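Local coordinates for magnetosome protein MamA (Magnetospirillum gryphiswaldense, PDB 3AS8) that probably serves as a tetratricopeptide-repeat scaffold on the magnetosome, recognising copies of itself and so promoting assembly of a protein complex, at residues F40-A45 with E66-D71; M30-Y35 with L46-A51; A72-K77 with L99-E104. All blocks are in the same frame, centred on the assembly; numbering follows the deposited sequence.

Contact 1 of 3, residues F40-A45 with E66-D71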
loop_
_atom_site.group_PDB
_atom_site.type_symbol
_atom_site.label_atom_id
_atom_site.label_comp_id
_atom_site.label_asym_id
_atom_site.label_seq_id
_atom_site.Cartn_x
_atom_site.Cartn_y
_atom_site.Cartn_z
ATOM N N PHE A 40 -10.575 21.671 -7.543
ATOM C CA PHE A 40 -9.857 20.416 -7.306
ATOM C C PHE A 40 -9.162 19.705 -8.529
ATOM O O PHE A 40 -9.810 19.407 -9.517
ATOM C CB PHE A 40 -10.780 19.448 -6.594
ATOM C CG PHE A 40 -10.036 18.325 -5.946
ATOM C CD1 PHE A 40 -9.407 18.520 -4.711
ATOM C CD2 PHE A 40 -9.873 17.098 -6.613
ATOM C CE1 PHE A 40 -8.686 17.503 -4.130
ATOM C CE2 PHE A 40 -9.143 16.068 -6.019
ATOM C CZ PHE A 40 -8.558 16.275 -4.799
ATOM N N ASP A 41 -7.864 19.366 -8.399
ATOM C CA ASP A 41 -7.031 18.736 -9.470
ATOM C C ASP A 41 -6.428 17.441 -8.926
ATOM O O ASP A 41 -5.614 17.521 -7.997
ATOM C CB ASP A 41 -5.925 19.724 -9.835
ATOM C CG ASP A 41 -4.901 19.207 -10.893
ATOM O OD1 ASP A 41 -4.525 17.998 -11.007
ATOM O OD2 ASP A 41 -4.405 20.084 -11.626
ATOM N N VAL A 42 -6.809 16.272 -9.486
ATOM C CA VAL A 42 -6.505 14.952 -8.833
ATOM C C VAL A 42 -5.004 14.676 -8.869
ATOM O O VAL A 42 -4.431 14.152 -7.910
ATOM C CB VAL A 42 -7.320 13.740 -9.424
ATOM C CG1 VAL A 42 -6.987 13.465 -10.851
ATOM C CG2 VAL A 42 -7.067 12.447 -8.620
ATOM N N GLU A 43 -4.345 15.121 -9.922
ATOM C CA GLU A 43 -2.912 14.829 -10.081
ATOM C C GLU A 43 -2.060 15.661 -9.098
ATOM O O GLU A 43 -1.038 15.166 -8.574
ATOM C CB GLU A 43 -2.577 15.080 -11.536
ATOM C CG GLU A 43 -1.582 14.151 -12.146
ATOM C CD GLU A 43 -1.893 12.688 -11.996
ATOM O OE1 GLU A 43 -0.950 11.958 -11.605
ATOM O OE2 GLU A 43 -3.028 12.254 -12.280
ATOM N N VAL A 44 -2.528 16.887 -8.814
ATOM C CA VAL A 44 -1.932 17.755 -7.834
ATOM C C VAL A 44 -2.220 17.150 -6.436
ATOM O O VAL A 44 -1.267 16.948 -5.643
ATOM C CB VAL A 44 -2.440 19.208 -7.973
ATOM C CG1 VAL A 44 -2.103 20.023 -6.704
ATOM C CG2 VAL A 44 -1.849 19.865 -9.283
ATOM N N ALA A 45 -3.488 16.774 -6.147
ATOM C CA ALA A 45 -3.804 16.199 -4.832
ATOM C C ALA A 45 -3.059 14.856 -4.544
ATOM O O ALA A 45 -2.574 14.618 -3.428
ATOM C CB ALA A 45 -5.339 16.040 -4.610
ATOM N N GLU A 66 -7.821 11.006 0.279
ATOM C CA GLU A 66 -9.239 10.686 0.440
ATOM C C GLU A 66 -10.128 11.597 -0.450
ATOM O O GLU A 66 -11.085 11.136 -1.051
ATOM C CB GLU A 66 -9.633 10.862 1.926
ATOM C CG GLU A 66 -9.092 9.796 2.908
ATOM C CD GLU A 66 -9.235 10.107 4.452
ATOM O OE1 GLU A 66 -8.899 9.187 5.295
ATOM O OE2 GLU A 66 -9.631 11.252 4.868
ATOM N N ARG A 67 -9.838 12.906 -0.432
ATOM C CA ARG A 67 -10.501 13.860 -1.310
ATOM C C ARG A 67 -10.282 13.410 -2.817
ATOM O O ARG A 67 -11.173 13.482 -3.644
ATOM C CB ARG A 67 -9.969 15.281 -0.999
ATOM C CG ARG A 67 -10.961 16.384 -1.184
ATOM C CD ARG A 67 -10.465 17.725 -0.658
ATOM N NE ARG A 67 -9.953 17.577 0.697
ATOM C CZ ARG A 67 -10.688 17.733 1.795
ATOM N NH1 ARG A 67 -11.985 18.068 1.707
ATOM N NH2 ARG A 67 -10.125 17.542 2.980
ATOM N N SER A 68 -9.089 12.950 -3.163
ATOM C CA SER A 68 -8.782 12.453 -4.510
ATOM C C SER A 68 -9.628 11.246 -4.915
ATOM O O SER A 68 -10.274 11.217 -6.005
ATOM C CB SER A 68 -7.309 12.074 -4.591
ATOM O OG SER A 68 -6.486 13.248 -4.313
ATOM N N ILE A 69 -9.629 10.241 -4.033
ATOM C CA ILE A 69 -10.394 9.016 -4.322
ATOM C C ILE A 69 -11.901 9.360 -4.351
ATOM O O ILE A 69 -12.626 8.712 -5.055
ATOM C CB ILE A 69 -10.037 7.814 -3.393
ATOM C CG1 ILE A 69 -10.103 6.456 -4.170
ATOM C CG2 ILE A 69 -10.953 7.761 -2.188
ATOM C CD1 ILE A 69 -9.172 6.319 -5.461
ATOM N N ALA A 70 -12.351 10.396 -3.645
ATOM C CA ALA A 70 -13.759 10.845 -3.791
ATOM C C ALA A 70 -14.033 11.445 -5.197
ATOM O O ALA A 70 -15.088 11.283 -5.775
ATOM C CB ALA A 70 -14.168 11.829 -2.648
ATOM N N ASP A 71 -13.068 12.159 -5.737
ATOM C CA ASP A 71 -13.182 12.811 -7.038
ATOM C C ASP A 71 -12.955 11.858 -8.235
ATOM O O ASP A 71 -13.490 12.039 -9.345
ATOM C CB ASP A 71 -12.103 13.894 -7.069
ATOM C CG ASP A 71 -12.056 14.641 -8.383
ATOM O OD1 ASP A 71 -13.028 15.343 -8.676
ATOM O OD2 ASP A 71 -11.049 14.526 -9.124
HETATM O O HOH W 1 -9.128 16.539 -10.650
#
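Val-42 and Ser-68 bring the two backbones nearest, CA to CA 5.5 Å, where the first turn of helix 42-54 and the loop before it meet the last turns of helix 58-71, two consecutive helices, running antiparallel, of the tetratricopeptide-repeat fold. The loop residue Phe-40 carries most of the contact. Its CG stands anti to the backbone N (chi1 -162°), and the ring reaches across to three residues of the other helix. CE1 touches the aliphatic part of Arg-67, 3.9 Å from its CG, while that arginine's guanidinium is turned to a salt bridge with Glu-63. At the far end of the ring CZ lies 3.7 Å from Ser-68 OG, which sits at the ring edge in the plane. CD2 is 3.7 Å from CG of Asp-71, and the carboxylate plane is inclined 66° to the ring. Deeper in, Val-42 CG2 packs on Ser-68 CB at 4.1 Å. Ala-45 CB sits close against Ser-68 OG, at 3.0 Å, and that hydroxyl hydrogen-bonds to Leu-64 O within its own helix. No direct hydrogen bond links the segments. A water instead donates to Phe-40 O and, at 3.2 Å, to Asp-71 OD2, with a weak bond from Val-42 N as well. Behind this, Asp-41 caps helix 42-54, its OD1 accepting from Val-44 N at 3.2 Å. The contact thus sets an aromatic ring among aliphatic and polar neighbours, and its polar link from loop carbonyl to aspartate runs through water.

Contact 2 of 3, residues M30-Y35 with L46-A51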
loop_
_atom_site.group_PDB
_atom_site.type_symbol
_atom_site.label_atom_id
_atom_site.label_comp_id
_atom_site.label_asym_id
_atom_site.label_seq_id
_atom_site.Cartn_x
_atom_site.Cartn_y
_atom_site.Cartn_z
ATOM N N MET A 30 6.332 23.521 -3.716
ATOM C CA MET A 30 5.687 23.941 -4.969
ATOM C C MET A 30 4.202 23.647 -5.009
ATOM O O MET A 30 3.396 24.509 -5.421
ATOM C CB MET A 30 6.360 23.287 -6.182
ATOM C CG MET A 30 7.853 23.653 -6.471
ATOM S SD MET A 30 8.082 25.386 -6.910
ATOM C CE MET A 30 8.771 26.053 -5.423
ATOM N N LEU A 31 3.795 22.434 -4.670
ATOM C CA LEU A 31 2.369 22.059 -4.894
ATOM C C LEU A 31 1.418 22.741 -3.931
ATOM O O LEU A 31 0.252 22.968 -4.264
ATOM C CB LEU A 31 2.138 20.543 -4.992
ATOM C CG LEU A 31 2.738 19.761 -6.189
ATOM C CD1 LEU A 31 2.653 18.212 -6.011
ATOM C CD2 LEU A 31 2.323 20.257 -7.571
ATOM N N GLU A 32 1.907 23.142 -2.767
ATOM C CA GLU A 32 1.104 23.935 -1.861
ATOM C C GLU A 32 0.641 25.261 -2.495
ATOM O O GLU A 32 -0.366 25.844 -2.065
ATOM C CB GLU A 32 1.917 24.278 -0.615
ATOM C CG GLU A 32 1.868 23.192 0.447
ATOM C CD GLU A 32 2.632 23.526 1.755
ATOM O OE1 GLU A 32 3.513 24.418 1.763
ATOM O OE2 GLU A 32 2.336 22.881 2.782
ATOM N N GLN A 33 1.381 25.727 -3.492
ATOM C CA GLN A 33 1.126 27.017 -4.102
ATOM C C GLN A 33 0.161 26.907 -5.258
ATOM O O GLN A 33 -0.174 27.935 -5.876
ATOM C CB GLN A 33 2.452 27.631 -4.583
ATOM C CG GLN A 33 3.372 27.954 -3.429
ATOM C CD GLN A 33 4.665 28.586 -3.877
ATOM O OE1 GLN A 33 4.647 29.738 -4.300
ATOM N NE2 GLN A 33 5.792 27.852 -3.781
ATOM N N VAL A 34 -0.228 25.676 -5.614
ATOM C CA VAL A 34 -1.294 25.483 -6.602
ATOM C C VAL A 34 -2.508 24.682 -6.111
ATOM O O VAL A 34 -3.605 24.809 -6.690
ATOM C CB VAL A 34 -0.786 24.908 -7.961
ATOM C CG1 VAL A 34 -0.022 23.619 -7.833
ATOM C CG2 VAL A 34 -1.980 24.739 -8.908
ATOM N N TYR A 35 -2.345 23.879 -5.056
ATOM C CA TYR A 35 -3.449 23.055 -4.576
ATOM C C TYR A 35 -4.571 23.967 -4.102
ATOM O O TYR A 35 -4.331 24.901 -3.362
ATOM C CB TYR A 35 -3.032 22.089 -3.435
ATOM C CG TYR A 35 -4.220 21.399 -2.838
ATOM C CD1 TYR A 35 -4.927 20.441 -3.579
ATOM C CD2 TYR A 35 -4.672 21.705 -1.564
ATOM C CE1 TYR A 35 -6.112 19.805 -3.065
ATOM C CE2 TYR A 35 -5.833 21.048 -1.016
ATOM C CZ TYR A 35 -6.543 20.123 -1.788
ATOM O OH TYR A 35 -7.660 19.511 -1.262
ATOM N N LEU A 46 -2.921 14.028 -5.561
ATOM C CA LEU A 46 -2.220 12.780 -5.448
ATOM C C LEU A 46 -0.738 12.959 -5.131
ATOM O O LEU A 46 -0.209 12.313 -4.210
ATOM C CB LEU A 46 -2.345 12.015 -6.709
ATOM C CG LEU A 46 -1.384 10.821 -6.860
ATOM C CD1 LEU A 46 -1.621 9.726 -5.716
ATOM C CD2 LEU A 46 -1.508 10.159 -8.208
ATOM N N HIS A 47 -0.063 13.817 -5.896
ATOM C CA HIS A 47 1.345 14.047 -5.669
ATOM C C HIS A 47 1.658 14.807 -4.366
ATOM O O HIS A 47 2.614 14.477 -3.660
ATOM C CB HIS A 47 1.949 14.587 -6.956
ATOM C CG HIS A 47 2.044 13.531 -8.012
ATOM N ND1 HIS A 47 1.083 13.350 -8.998
ATOM C CD2 HIS A 47 2.910 12.493 -8.137
ATOM C CE1 HIS A 47 1.413 12.297 -9.734
ATOM N NE2 HIS A 47 2.516 11.766 -9.241
ATOM N N LEU A 48 0.820 15.774 -3.995
ATOM C CA LEU A 48 1.031 16.466 -2.743
ATOM C C LEU A 48 0.692 15.583 -1.543
ATOM O O LEU A 48 1.296 15.710 -0.476
ATOM C CB LEU A 48 0.208 17.765 -2.698
ATOM C CG LEU A 48 0.224 18.629 -1.430
ATOM C CD1 LEU A 48 1.682 19.130 -0.977
ATOM C CD2 LEU A 48 -0.691 19.851 -1.789
ATOM N N GLY A 49 -0.341 14.770 -1.692
ATOM C CA GLY A 49 -0.685 13.719 -0.707
ATOM C C GLY A 49 0.520 12.821 -0.459
ATOM O O GLY A 49 0.906 12.661 0.666
ATOM N N ILE A 50 1.082 12.258 -1.514
ATOM C CA ILE A 50 2.313 11.411 -1.454
ATOM C C ILE A 50 3.422 12.157 -0.741
ATOM O O ILE A 50 3.998 11.677 0.218
ATOM C CB ILE A 50 2.730 10.962 -2.869
ATOM C CG1 ILE A 50 1.815 9.866 -3.424
ATOM C CG2 ILE A 50 4.228 10.370 -2.977
ATOM C CD1 ILE A 50 2.269 9.397 -4.890
ATOM N N ALA A 51 3.662 13.382 -1.166
ATOM C CA ALA A 51 4.702 14.247 -0.585
ATOM C C ALA A 51 4.488 14.566 0.883
ATOM O O ALA A 51 5.462 14.564 1.650
ATOM C CB ALA A 51 4.856 15.560 -1.421
#
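Leu-31 and Leu-48 lie nearest along the backbones, CA to CA 6.1 Å, where the last part of helix 24-31 and the residues that follow run past the middle of helix 42-54. This is helix packing within a tetratricopeptide-repeat superhelix, made here between one helix and the next in the chain. The contact is apolar and largely buried, without a hydrogen bond between the segments. Leu-48 is central to it. Its CG stands anti to the backbone N (chi1 177°), and its branches then spread over the turn. The two leucines meet at their stems, CB to CB 4.1 Å, while CD1 of Leu-31 reaches further, to 3.7 Å from the backbone N of Leu-48. The same methyl, Leu-31 CD1, rests 3.8 Å from CB of His-47. That histidine's ring leads away from the contact: ND1 bonds to Glu-43 O one turn earlier, and the side chain also touches Lys-20 of helix 5-20. Elsewhere on the leucine, the side chain of Glu-32 runs by with CG 4.3 Å from Leu-48 CD1, a looser approach at the solvent-facing margin, and its carboxylate bonds to the hydroxyl of Tyr-52. The turn itself is held by Leu-31 O, which accepts from both Val-34 N and Tyr-35 N. Helix 58-71 closes round the same place, with Leu-64 against Leu-48 and Arg-67 against Tyr-35. The tyrosine and Leu-48 side chains cross at about a right angle, and the methyl CD2 of Leu-48 lies 3.6 Å from Tyr-35 CB.

Contact 3 of 3, residues A72-K77 with L99-E104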
loop_
_atom_site.group_PDB
_atom_site.type_symbol
_atom_site.label_atom_id
_atom_site.label_comp_id
_atom_site.label_asym_id
_atom_site.label_seq_id
_atom_site.Cartn_x
_atom_site.Cartn_y
_atom_site.Cartn_z
ATOM N N ALA A 72 -12.070 10.893 -8.028
ATOM C CA ALA A 72 -11.662 9.974 -9.094
ATOM C C ALA A 72 -11.667 8.551 -8.474
ATOM O O ALA A 72 -10.587 7.999 -8.163
ATOM C CB ALA A 72 -10.289 10.375 -9.615
ATOM N N PRO A 73 -12.879 7.970 -8.269
ATOM C CA PRO A 73 -13.022 6.682 -7.553
ATOM C C PRO A 73 -12.306 5.486 -8.179
ATOM O O PRO A 73 -11.990 4.528 -7.458
ATOM C CB PRO A 73 -14.542 6.426 -7.513
ATOM C CG PRO A 73 -15.179 7.474 -8.406
ATOM C CD PRO A 73 -14.177 8.538 -8.716
ATOM N N ASP A 74 -12.092 5.504 -9.490
ATOM C CA ASP A 74 -11.418 4.380 -10.144
ATOM C C ASP A 74 -9.936 4.609 -10.396
ATOM O O ASP A 74 -9.337 3.835 -11.113
ATOM C CB ASP A 74 -12.115 3.993 -11.470
ATOM C CG ASP A 74 -13.640 3.788 -11.290
ATOM O OD1 ASP A 74 -14.423 4.570 -11.893
ATOM O OD2 ASP A 74 -14.029 2.888 -10.497
ATOM N N ASN A 75 -9.347 5.676 -9.840
ATOM C CA ASN A 75 -7.937 5.921 -10.017
ATOM C C ASN A 75 -7.157 4.924 -9.170
ATOM O O ASN A 75 -7.187 4.951 -7.950
ATOM C CB ASN A 75 -7.591 7.383 -9.633
ATOM C CG ASN A 75 -6.162 7.754 -9.950
ATOM O OD1 ASN A 75 -5.213 7.046 -9.539
ATOM N ND2 ASN A 75 -5.981 8.914 -10.668
ATOM N N ILE A 76 -6.430 4.049 -9.830
ATOM C CA ILE A 76 -5.748 2.944 -9.149
ATOM C C ILE A 76 -4.488 3.394 -8.437
ATOM O O ILE A 76 -4.114 2.836 -7.415
ATOM C CB ILE A 76 -5.460 1.794 -10.169
ATOM C CG1 ILE A 76 -6.784 1.152 -10.670
ATOM C CG2 ILE A 76 -4.517 0.719 -9.586
ATOM C CD1 ILE A 76 -7.694 0.492 -9.570
ATOM N N LYS A 77 -3.838 4.410 -8.980
ATOM C CA LYS A 77 -2.602 4.948 -8.422
ATOM C C LYS A 77 -2.882 5.640 -7.047
ATOM O O LYS A 77 -2.087 5.548 -6.114
ATOM C CB LYS A 77 -2.054 5.912 -9.468
ATOM C CG LYS A 77 -0.658 6.391 -9.342
ATOM C CD LYS A 77 -0.369 7.310 -10.544
ATOM C CE LYS A 77 1.118 7.488 -10.717
ATOM N NZ LYS A 77 1.621 8.170 -9.519
ATOM N N LEU A 99 -7.571 -1.975 -1.445
ATOM C CA LEU A 99 -6.662 -3.051 -1.856
ATOM C C LEU A 99 -7.358 -4.176 -2.664
ATOM O O LEU A 99 -6.726 -4.718 -3.545
ATOM C CB LEU A 99 -5.871 -3.623 -0.660
ATOM C CG LEU A 99 -5.028 -2.637 0.104
ATOM C CD1 LEU A 99 -4.393 -3.305 1.365
ATOM C CD2 LEU A 99 -3.949 -1.918 -0.729
ATOM N N VAL A 100 -8.611 -4.550 -2.352
ATOM C CA VAL A 100 -9.361 -5.441 -3.216
ATOM C C VAL A 100 -9.413 -4.902 -4.624
ATOM O O VAL A 100 -9.229 -5.631 -5.592
ATOM C CB VAL A 100 -10.777 -5.742 -2.636
ATOM C CG1 VAL A 100 -11.759 -6.550 -3.643
ATOM C CG2 VAL A 100 -10.625 -6.472 -1.280
ATOM N N LYS A 101 -9.703 -3.606 -4.773
ATOM C CA LYS A 101 -9.887 -3.045 -6.092
ATOM C C LYS A 101 -8.571 -2.958 -6.807
ATOM O O LYS A 101 -8.464 -3.265 -7.997
ATOM C CB LYS A 101 -10.536 -1.657 -5.948
ATOM C CG LYS A 101 -10.700 -0.888 -7.278
ATOM C CD LYS A 101 -11.143 0.588 -6.972
ATOM C CE LYS A 101 -11.763 1.265 -8.185
ATOM N NZ LYS A 101 -13.108 0.799 -8.497
ATOM N N VAL A 102 -7.525 -2.611 -6.097
ATOM C CA VAL A 102 -6.207 -2.524 -6.735
ATOM C C VAL A 102 -5.739 -3.917 -7.134
ATOM O O VAL A 102 -5.292 -4.096 -8.265
ATOM C CB VAL A 102 -5.151 -1.873 -5.841
ATOM C CG1 VAL A 102 -3.806 -1.980 -6.462
ATOM C CG2 VAL A 102 -5.526 -0.423 -5.487
ATOM N N ALA A 103 -5.888 -4.893 -6.245
ATOM C CA ALA A 103 -5.473 -6.283 -6.589
ATOM C C ALA A 103 -6.241 -6.831 -7.811
ATOM O O ALA A 103 -5.661 -7.557 -8.593
ATOM C CB ALA A 103 -5.610 -7.241 -5.374
ATOM N N GLU A 104 -7.537 -6.535 -7.953
ATOM C CA GLU A 104 -8.284 -6.952 -9.136
ATOM C C GLU A 104 -7.761 -6.276 -10.421
ATOM O O GLU A 104 -7.694 -6.903 -11.466
ATOM C CB GLU A 104 -9.823 -6.727 -8.966
ATOM C CG GLU A 104 -10.686 -6.725 -10.290
ATOM C CD GLU A 104 -11.078 -8.103 -10.771
ATOM O OE1 GLU A 104 -11.175 -9.023 -9.931
ATOM O OE2 GLU A 104 -11.300 -8.272 -11.991
#
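Lys-101 reaches from helix 92-105 across to the turn that leads into helix 76-88, and from CG outward its chain meets that turn and the first residue of helix 76-88. CB points toward the turn, and CG, anti to the backbone N (chi1 176°), lies 4.0 Å from CD1 of Ile-76, whose side chain crosses it obliquely. CD passes 4.1 Å from the carbonyl O of Pro-73. CE comes nearer, 3.4 Å from Pro-73 O. The chain stays extended until the last torsion, where a bend (chi4 74°) puts NZ 3.0 Å from OD2 of Asp-74. That bond is a salt bridge, donated to the anti lone pair of the carboxylate oxygen, and it ties the surface of helix 92-105 to the type I turn Ala-72 to Asn-75. An alanine in place of Lys-101 would probably leave Asp-74 without this charged mate and Ile-76 CD1 without the CG it packs on. Further in, the Ile-76 and Val-102 side chains slide past each other in opposite directions, CG2 of the isoleucine 4.2 Å from CG1 of the valine. Val-102 also touches Ala-79 and Thr-80 of helix 76-88 and Val-112 of helix 110-122, and so sits among three successive helices. Such packing of helix after helix, joined by short turns, is typical of the tetratricopeptide-repeat superhelix.

Overall arrangement
Contacts 1 and 2 have centres about 10 Å apart and share helix 42-54, the first using its start and the preceding loop, the second its middle. Their segments alternate along the chain, and Tyr-35 of contact 2 packs on Phe-40 and Arg-67 of contact 1. Contact 3 comes later in the chain, its centre about 14 Å from that of contact 1 and 21 Å from that of contact 2. The contacts pair helices 24-31 with 42-54, 42-54 with 58-71 and 76-88 with 92-105; the step from 58-71 to 76-88 is made by the turn and by Ile-69 against Asn-75. Together they belong to one all-helical solenoid, consistent with a protein-binding scaffold.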